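Long-range contacts in putative cell adhesion protein (Parabacteroides distasonis, PDB 3LIU), which probably serves as a fimbrillin-type structural subunit of adhesive pili on the bacterial surface: residues 178-183 against 276-281; 358-363 against 385-390; 202-207 against 308-313. One frame throughout, in Å; residues are numbered along the deposited sequence.

Contact 1: residues 178-183 against 276-281; sequences IALAGA and PALNHE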
loop_
_atom_site.group_PDB
_atom_site.type_symbol
_atom_site.label_atom_id
_atom_site.label_comp_id
_atom_site.label_asym_id
_atom_site.label_seq_id
_atom_site.Cartn_x
_atom_site.Cartn_y
_atom_site.Cartn_z
ATOM N N ILE A 178 -4.998 1.253 -5.367
ATOM C CA ILE A 178 -6.183 0.558 -5.842
ATOM C C ILE A 178 -7.085 1.560 -6.541
ATOM O O ILE A 178 -7.392 2.644 -5.995
ATOM C CB ILE A 178 -6.969 -0.171 -4.693
ATOM C CG1 ILE A 178 -6.097 -1.214 -4.015
ATOM C CG2 ILE A 178 -8.236 -0.847 -5.229
ATOM C CD1 ILE A 178 -6.739 -1.901 -2.745
ATOM N N ALA A 179 -7.515 1.216 -7.742
ATOM C CA ALA A 179 -8.412 2.092 -8.518
ATOM C C ALA A 179 -9.422 1.294 -9.315
ATOM O O ALA A 179 -9.146 0.163 -9.730
ATOM C CB ALA A 179 -7.621 2.982 -9.440
ATOM N N LEU A 180 -10.604 1.894 -9.488
ATOM C CA LEU A 180 -11.635 1.414 -10.364
ATOM C C LEU A 180 -11.374 1.996 -11.753
ATOM O O LEU A 180 -11.483 3.219 -11.965
ATOM C CB LEU A 180 -13.037 1.851 -9.874
ATOM C CG LEU A 180 -14.227 1.382 -10.722
ATOM C CD1 LEU A 180 -14.514 -0.106 -10.529
ATOM C CD2 LEU A 180 -15.491 2.231 -10.476
ATOM N N ALA A 181 -11.033 1.107 -12.678
ATOM C CA ALA A 181 -10.689 1.440 -14.040
ATOM C C ALA A 181 -11.956 1.539 -14.876
ATOM O O ALA A 181 -12.017 2.313 -15.797
ATOM C CB ALA A 181 -9.765 0.374 -14.605
ATOM N N GLY A 182 -12.973 0.768 -14.565
ATOM C CA GLY A 182 -14.258 0.956 -15.271
ATOM C C GLY A 182 -15.383 0.167 -14.636
ATOM O O GLY A 182 -15.143 -0.763 -13.883
ATOM N N ALA A 183 -16.619 0.570 -14.918
ATOM C CA ALA A 183 -17.790 -0.118 -14.377
ATOM C C ALA A 183 -18.937 -0.033 -15.345
ATOM O O ALA A 183 -19.680 0.934 -15.317
ATOM C CB ALA A 183 -18.193 0.483 -13.060
ATOM N N PRO A 276 -14.096 12.767 -10.988
ATOM C CA PRO A 276 -14.573 11.389 -11.038
ATOM C C PRO A 276 -13.955 10.461 -10.003
ATOM O O PRO A 276 -12.860 10.708 -9.525
ATOM C CB PRO A 276 -14.190 10.924 -12.459
ATOM C CG PRO A 276 -13.057 11.809 -12.871
ATOM C CD PRO A 276 -13.102 13.053 -12.044
ATOM N N ALA A 277 -14.704 9.403 -9.679
ATOM C CA ALA A 277 -14.266 8.321 -8.829
ATOM C C ALA A 277 -13.489 7.299 -9.661
ATOM O O ALA A 277 -12.651 6.569 -9.149
ATOM C CB ALA A 277 -15.478 7.668 -8.157
ATOM N N LEU A 278 -13.792 7.261 -10.954
ATOM C CA LEU A 278 -13.068 6.418 -11.907
ATOM C C LEU A 278 -11.605 6.828 -12.028
ATOM O O LEU A 278 -11.284 7.996 -12.172
ATOM C CB LEU A 278 -13.709 6.512 -13.296
ATOM C CG LEU A 278 -14.929 5.662 -13.592
ATOM C CD1 LEU A 278 -15.284 5.858 -15.052
ATOM C CD2 LEU A 278 -14.645 4.194 -13.291
ATOM N N ASN A 279 -10.738 5.833 -11.994
ATOM C CA ASN A 279 -9.324 6.014 -11.978
ATOM C C ASN A 279 -8.744 6.751 -10.758
ATOM O O ASN A 279 -7.582 7.016 -10.725
ATOM C CB ASN A 279 -8.876 6.645 -13.302
ATOM C CG ASN A 279 -9.290 5.792 -14.499
ATOM O OD1 ASN A 279 -9.860 6.283 -15.459
ATOM N ND2 ASN A 279 -9.028 4.510 -14.419
ATOM N N HIS A 280 -9.548 7.078 -9.759
ATOM C CA HIS A 280 -9.014 7.675 -8.568
ATOM C C HIS A 280 -8.264 6.591 -7.785
ATOM O O HIS A 280 -8.809 5.509 -7.486
ATOM C CB HIS A 280 -10.130 8.245 -7.703
ATOM C CG HIS A 280 -9.645 8.771 -6.403
ATOM N ND1 HIS A 280 -9.075 10.021 -6.278
ATOM C CD2 HIS A 280 -9.578 8.194 -5.180
ATOM C CE1 HIS A 280 -8.718 10.204 -5.019
ATOM N NE2 HIS A 280 -9.000 9.110 -4.335
ATOM N N GLU A 281 -7.025 6.872 -7.440
ATOM C CA GLU A 281 -6.206 5.862 -6.758
ATOM C C GLU A 281 -6.361 5.961 -5.238
ATOM O O GLU A 281 -6.340 7.066 -4.701
ATOM C CB GLU A 281 -4.745 6.012 -7.131
ATOM C CG GLU A 281 -4.452 5.563 -8.543
ATOM C CD GLU A 281 -3.010 5.812 -8.966
ATOM O OE1 GLU A 281 -2.050 5.493 -8.210
ATOM O OE2 GLU A 281 -2.843 6.316 -10.079
HETATM O O HOH W 1 -11.292 4.405 -8.172
#
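L180 and L278 cross obliquely and meet through one methyl each, L180 CD2 lying 3.5 Å from L278 CD2. L180 sets CG anti to its backbone N (chi1 -179°), whereas L278 sets CG anti to the carbonyl carbon, which carries its CD2 branch to the strand, where it also lies 3.8 Å from G182 CA. N279 is oriented differently: its CB leads away from the strand, yet the amide folds back until ND2 packs 3.5 Å from A181 CA. A179 points its methyl toward the loop, and A179 CB ends 3.4 Å from H280 O.

The loop is a type II beta turn from A277 to H280, with N279 at its third position in a left-handed backbone conformation (phi 63°). This turn presents the N279 amide to the strand: N279 N binds L180 O at 2.7 Å, nearly straight at 172° and in the carbonyl plane. A single water accepts from L180 N and donates to A277 O and H280 O, so it satisfies three backbone groups at once. E281 directs its carboxylate oxygen OE1 to S177 OG.

From here the loop runs into strand 282-284, which continues antiparallel along strand 172-185. Strand 172-185 also pairs in parallel with 358-366, through A179 and A181 to I362, while L180 and A277 pack on L200 and V203 of strand 193-213.

Contact 2: residues 358-363 against 385-390; sequences YKYEIS and ASVKVE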
loop_
_atom_site.group_PDB
_atom_site.type_symbol
_atom_site.label_atom_id
_atom_site.label_comp_id
_atom_site.label_asym_id
_atom_site.label_seq_id
_atom_site.Cartn_x
_atom_site.Cartn_y
_atom_site.Cartn_z
ATOM N N TYR A 358 2.367 -2.233 -6.030
ATOM C CA TYR A 358 1.615 -2.607 -7.216
ATOM C C TYR A 358 0.429 -1.708 -7.356
ATOM O O TYR A 358 -0.105 -1.212 -6.379
ATOM C CB TYR A 358 1.087 -4.047 -7.124
ATOM C CG TYR A 358 2.150 -5.118 -7.208
ATOM C CD1 TYR A 358 2.768 -5.428 -8.417
ATOM C CD2 TYR A 358 2.553 -5.801 -6.076
ATOM C CE1 TYR A 358 3.738 -6.430 -8.484
ATOM C CE2 TYR A 358 3.540 -6.762 -6.125
ATOM C CZ TYR A 358 4.111 -7.092 -7.336
ATOM O OH TYR A 358 5.066 -8.064 -7.367
ATOM N N LYS A 359 0.015 -1.504 -8.600
ATOM C CA LYS A 359 -1.185 -0.788 -8.918
ATOM C C LYS A 359 -2.203 -1.840 -9.320
ATOM O O LYS A 359 -1.904 -2.724 -10.130
ATOM C CB LYS A 359 -0.973 0.138 -10.085
ATOM C CG LYS A 359 -0.129 1.323 -9.794
ATOM C CD LYS A 359 -0.498 2.427 -10.752
ATOM C CE LYS A 359 0.208 3.677 -10.405
ATOM N NZ LYS A 359 -0.425 4.876 -11.019
ATOM N N TYR A 360 -3.382 -1.742 -8.719
ATOM C CA TYR A 360 -4.510 -2.608 -8.977
ATOM C C TYR A 360 -5.533 -1.808 -9.780
ATOM O O TYR A 360 -5.978 -0.717 -9.347
ATOM C CB TYR A 360 -5.112 -3.077 -7.654
ATOM C CG TYR A 360 -4.242 -4.017 -6.917
ATOM C CD1 TYR A 360 -3.153 -3.557 -6.190
ATOM C CD2 TYR A 360 -4.496 -5.383 -6.915
ATOM C CE1 TYR A 360 -2.333 -4.441 -5.492
ATOM C CE2 TYR A 360 -3.683 -6.263 -6.226
ATOM C CZ TYR A 360 -2.595 -5.806 -5.545
ATOM O OH TYR A 360 -1.788 -6.705 -4.875
ATOM N N GLU A 361 -5.841 -2.299 -10.977
ATOM C CA GLU A 361 -6.817 -1.668 -11.868
ATOM C C GLU A 361 -7.986 -2.610 -12.006
ATOM O O GLU A 361 -7.849 -3.703 -12.578
ATOM C CB GLU A 361 -6.201 -1.399 -13.238
ATOM C CG GLU A 361 -4.988 -0.506 -13.202
ATOM C CD GLU A 361 -5.321 0.931 -12.856
ATOM O OE1 GLU A 361 -6.509 1.317 -12.966
ATOM O OE2 GLU A 361 -4.393 1.671 -12.475
ATOM N N ILE A 362 -9.133 -2.214 -11.422
ATOM C CA ILE A 362 -10.341 -3.063 -11.322
ATOM C C ILE A 362 -11.397 -2.605 -12.346
ATOM O O ILE A 362 -11.755 -1.431 -12.395
ATOM C CB ILE A 362 -10.918 -3.012 -9.875
ATOM C CG1 ILE A 362 -9.832 -3.490 -8.885
ATOM C CG2 ILE A 362 -12.222 -3.825 -9.769
ATOM C CD1 ILE A 362 -10.193 -3.454 -7.465
ATOM N N SER A 363 -11.837 -3.523 -13.194
ATOM C CA SER A 363 -12.904 -3.265 -14.148
ATOM C C SER A 363 -14.082 -4.147 -13.806
ATOM O O SER A 363 -13.959 -5.379 -13.772
ATOM C CB SER A 363 -12.431 -3.579 -15.576
ATOM O OG SER A 363 -11.316 -2.771 -15.882
ATOM N N ALA A 385 -15.682 -9.156 -11.860
ATOM C CA ALA A 385 -14.538 -8.269 -11.788
ATOM C C ALA A 385 -13.307 -8.855 -12.461
ATOM O O ALA A 385 -13.036 -10.018 -12.339
ATOM C CB ALA A 385 -14.205 -7.938 -10.325
ATOM N N SER A 386 -12.586 -7.992 -13.153
ATOM C CA SER A 386 -11.317 -8.246 -13.747
ATOM C C SER A 386 -10.332 -7.250 -13.117
ATOM O O SER A 386 -10.513 -6.020 -13.240
ATOM C CB SER A 386 -11.438 -7.953 -15.232
ATOM O OG SER A 386 -10.191 -8.038 -15.866
ATOM N N VAL A 387 -9.296 -7.795 -12.476
ATOM C CA VAL A 387 -8.295 -7.025 -11.758
ATOM C C VAL A 387 -6.930 -7.220 -12.433
ATOM O O VAL A 387 -6.396 -8.326 -12.455
ATOM C CB VAL A 387 -8.285 -7.433 -10.272
ATOM C CG1 VAL A 387 -7.349 -6.597 -9.432
ATOM C CG2 VAL A 387 -9.736 -7.347 -9.694
ATOM N N LYS A 388 -6.383 -6.139 -12.998
ATOM C CA LYS A 388 -5.021 -6.124 -13.518
ATOM C C LYS A 388 -4.119 -5.603 -12.461
ATOM O O LYS A 388 -4.401 -4.557 -11.855
ATOM C CB LYS A 388 -4.859 -5.185 -14.689
ATOM C CG LYS A 388 -5.575 -5.593 -15.932
ATOM C CD LYS A 388 -5.262 -4.581 -17.030
ATOM C CE LYS A 388 -6.076 -4.826 -18.303
ATOM N NZ LYS A 388 -5.827 -3.708 -19.263
ATOM N N VAL A 389 -3.025 -6.315 -12.261
ATOM C CA VAL A 389 -1.956 -5.883 -11.410
ATOM C C VAL A 389 -0.727 -5.556 -12.261
ATOM O O VAL A 389 -0.302 -6.365 -13.086
ATOM C CB VAL A 389 -1.586 -6.965 -10.369
ATOM C CG1 VAL A 389 -0.348 -6.536 -9.599
ATOM C CG2 VAL A 389 -2.746 -7.179 -9.415
ATOM N N GLU A 390 -0.184 -4.365 -12.015
ATOM C CA GLU A 390 0.978 -3.796 -12.686
ATOM C C GLU A 390 1.968 -3.376 -11.614
ATOM O O GLU A 390 1.552 -2.750 -10.630
ATOM C CB GLU A 390 0.577 -2.508 -13.427
ATOM C CG GLU A 390 -0.787 -2.517 -14.130
ATOM C CD GLU A 390 -0.746 -3.080 -15.542
ATOM O OE1 GLU A 390 0.350 -3.454 -16.032
ATOM O OE2 GLU A 390 -1.832 -3.143 -16.169
#
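V389 is held between two tyrosines on the tightly packed side of this ladder. Its CG1 methyl lies 3.5 Å from Y358 CD1, and its CG2 methyl lies 3.4 Å from Y360 CE2. Y360 and V389 run side by side in the same direction, while Y358 crosses V389 obliquely. The Y360 ring turns an edge to V387, whose CG1 sits in the ring plane 4.0 Å from Y360 CD2. Next along, I362 CG1 reaches V387 CG2 at 3.9 Å, and V341 touches both V387 and V389.

Strands 358-366 and 383-391 follow each other in the chain and pair antiparallel, a hairpin with some sixteen residues between the strands; three hydrogen-bonded pairs supply six backbone bonds. The bond from E361 N to K388 O, 2.8 Å long and 174° at the hydrogen, points nearly along the C=O axis. Y360 OH is bonded to Y353 O and Q355 N. An alanine here would remove the ring and its hydroxyl, and would probably leave V389 and V387 less firmly packed and the 353-355 loop less well held.

On the face of K359, E361, S363, S386, K388 and E390, packing is sparse: E361 CB and K388 CB stay 4.3 Å apart, and both long chains lead away from the opposite strand. K359 extends to a salt bridge with E281.

Contact 3: residues 202-207 against 308-313; sequences EVFIAS and LLIVKG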
loop_
_atom_site.group_PDB
_atom_site.type_symbol
_atom_site.label_atom_id
_atom_site.label_comp_id
_atom_site.label_asym_id
_atom_site.label_seq_id
_atom_site.Cartn_x
_atom_site.Cartn_y
_atom_site.Cartn_z
ATOM N N GLU A 202 -20.517 6.374 -6.119
ATOM C CA GLU A 202 -19.474 6.355 -5.079
ATOM C C GLU A 202 -18.573 5.120 -5.231
ATOM O O GLU A 202 -19.011 4.053 -5.676
ATOM C CB GLU A 202 -20.132 6.361 -3.675
ATOM C CG GLU A 202 -19.163 6.425 -2.472
ATOM C CD GLU A 202 -18.863 7.850 -2.007
ATOM O OE1 GLU A 202 -19.413 8.795 -2.599
ATOM O OE2 GLU A 202 -18.085 8.038 -1.042
ATOM N N VAL A 203 -17.309 5.274 -4.850
ATOM C CA VAL A 203 -16.385 4.173 -4.723
ATOM C C VAL A 203 -15.743 4.248 -3.345
ATOM O O VAL A 203 -15.402 5.345 -2.872
ATOM C CB VAL A 203 -15.297 4.244 -5.817
ATOM C CG1 VAL A 203 -14.403 3.012 -5.764
ATOM C CG2 VAL A 203 -15.944 4.379 -7.226
ATOM N N PHE A 204 -15.614 3.123 -2.656
ATOM C CA PHE A 204 -14.889 3.132 -1.381
ATOM C C PHE A 204 -14.195 1.821 -1.065
ATOM O O PHE A 204 -14.465 0.790 -1.695
ATOM C CB PHE A 204 -15.772 3.645 -0.201
ATOM C CG PHE A 204 -16.788 2.645 0.341
ATOM C CD1 PHE A 204 -17.952 2.389 -0.333
ATOM C CD2 PHE A 204 -16.566 1.998 1.548
ATOM C CE1 PHE A 204 -18.899 1.500 0.164
ATOM C CE2 PHE A 204 -17.501 1.096 2.071
ATOM C CZ PHE A 204 -18.685 0.863 1.385
ATOM N N ILE A 205 -13.276 1.891 -0.101
ATOM C CA ILE A 205 -12.490 0.744 0.293
ATOM C C ILE A 205 -12.847 0.334 1.714
ATOM O O ILE A 205 -13.064 1.212 2.562
ATOM C CB ILE A 205 -10.972 1.075 0.257
ATOM C CG1 ILE A 205 -10.552 1.559 -1.124
ATOM C CG2 ILE A 205 -10.123 -0.153 0.743
ATOM C CD1 ILE A 205 -10.828 0.619 -2.293
ATOM N N ALA A 206 -12.928 -0.973 1.969
ATOM C CA ALA A 206 -13.211 -1.500 3.334
ATOM C C ALA A 206 -12.125 -2.507 3.700
ATOM O O ALA A 206 -11.534 -3.115 2.825
ATOM C CB ALA A 206 -14.612 -2.161 3.396
ATOM N N SER A 207 -11.871 -2.714 4.989
ATOM C CA SER A 207 -10.807 -3.608 5.429
ATOM C C SER A 207 -9.440 -3.342 4.816
ATOM O O SER A 207 -8.720 -4.272 4.470
ATOM C CB SER A 207 -11.182 -5.090 5.229
ATOM O OG SER A 207 -12.368 -5.384 5.949
ATOM N N LEU A 308 -11.604 -4.733 0.390
ATOM C CA LEU A 308 -12.683 -4.695 -0.605
ATOM C C LEU A 308 -12.656 -3.358 -1.292
ATOM O O LEU A 308 -12.412 -2.323 -0.644
ATOM C CB LEU A 308 -14.083 -4.868 0.059
ATOM C CG LEU A 308 -14.291 -6.058 0.997
ATOM C CD1 LEU A 308 -15.689 -6.080 1.618
ATOM C CD2 LEU A 308 -14.010 -7.415 0.332
ATOM N N LEU A 309 -12.944 -3.390 -2.594
ATOM C CA LEU A 309 -13.412 -2.258 -3.315
ATOM C C LEU A 309 -14.900 -2.414 -3.511
ATOM O O LEU A 309 -15.388 -3.425 -4.052
ATOM C CB LEU A 309 -12.675 -2.068 -4.660
ATOM C CG LEU A 309 -13.163 -0.817 -5.425
ATOM C CD1 LEU A 309 -12.039 -0.048 -6.093
ATOM C CD2 LEU A 309 -14.274 -1.140 -6.425
ATOM N N ILE A 310 -15.634 -1.402 -3.062
ATOM C CA ILE A 310 -17.086 -1.404 -3.160
ATOM C C ILE A 310 -17.566 -0.183 -3.945
ATOM O O ILE A 310 -17.138 0.967 -3.661
ATOM C CB ILE A 310 -17.723 -1.399 -1.740
ATOM C CG1 ILE A 310 -17.141 -2.528 -0.888
ATOM C CG2 ILE A 310 -19.317 -1.545 -1.798
ATOM C CD1 ILE A 310 -17.703 -2.602 0.570
ATOM N N VAL A 311 -18.406 -0.423 -4.963
ATOM C CA VAL A 311 -19.060 0.646 -5.713
ATOM C C VAL A 311 -20.552 0.737 -5.400
ATOM O O VAL A 311 -21.197 -0.266 -5.048
ATOM C CB VAL A 311 -18.830 0.535 -7.237
ATOM C CG1 VAL A 311 -17.302 0.292 -7.534
ATOM C CG2 VAL A 311 -19.656 -0.560 -7.808
ATOM N N LYS A 312 -21.052 1.966 -5.452
ATOM C CA LYS A 312 -22.469 2.257 -5.324
ATOM C C LYS A 312 -22.942 3.023 -6.544
ATOM O O LYS A 312 -22.270 3.953 -6.985
ATOM C CB LYS A 312 -22.744 3.105 -4.099
ATOM C CG LYS A 312 -24.240 3.095 -3.689
ATOM C CD LYS A 312 -24.576 4.073 -2.609
ATOM C CE LYS A 312 -24.506 5.484 -3.109
ATOM N NZ LYS A 312 -24.799 6.405 -2.024
ATOM N N GLY A 313 -24.116 2.658 -7.072
ATOM C CA GLY A 313 -24.710 3.405 -8.189
ATOM C C GLY A 313 -26.136 2.977 -8.479
ATOM O O GLY A 313 -26.713 2.163 -7.758
#
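Two donors of the facing strand, one N-H and one CA-H, grip I310 O. F204 N donates a hydrogen bond to it at 2.8 Å, with 165° at the hydrogen and the donor nearly along the C=O axis; V203 CA adds a weaker CA-H...O contact, 3.5 Å from I310 O. The return bond, from I310 N to F204 O, completes a hydrogen-bonded pair, one of three in an antiparallel ladder between strands 193-213 and 308-319. This ladder belongs to a sheet that packs against strand 172-185 through V203, L309 and V311, consistent with a beta-sandwich interior.

F204 packs on I310. F204 holds CG between its backbone N and carbonyl carbon, the crowded position (chi1 77°), and this lays the ring alongside the isoleucine. I310 CB stands over one ring face as a CH-pi contact, 4.1 Å from the F204 centroid and 27° off the normal. The two isoleucine branches then spread over the ring: I310 CG2 reaches F204 CE1 at 3.6 Å, and I310 CD1 reaches F204 CZ at 3.7 Å. Y375 touches both residues, and A334 and Y332 of strand 326-336 pack on I310.

On the sheet face that carries V203, I205, L309 and V311, the contacts are aliphatic. V203 crosses L309 obliquely, with V203 CG1 3.9 Å from L309 CD1. I205 bends at chi2, and its CD1 thereby comes 4.0 Å from L309 CB.

Polar chains appear at the E202-K312 pair, where the contact is less buried. There the backbones bond both ways. E202 bends at chi2 and its carboxylate leads away, whereas K312 bends at chi3 and turns back alongside; E202 OE1 nevertheless remains 5.9 Å from K312 NZ.

How the contacts relate
Going from the N terminus, strand 172-185 supplies 178-183 and strand 193-213, next in the chain, supplies 202-207. The return of 276-281 closes contact 1, and only afterwards does 308-313 close contact 3, so these two long loops cross. Contact 2 opens and closes later, in series with both, over a much shorter span of chain than the other two. Strand 172-185 borders both of the others: it is the neighbour of strand 358-366, which joins contact 1 to contact 2. The sheet of contact 3 packs against it, with V311 CG1 at L180 CD2, and L309 meeting both I178 and I362.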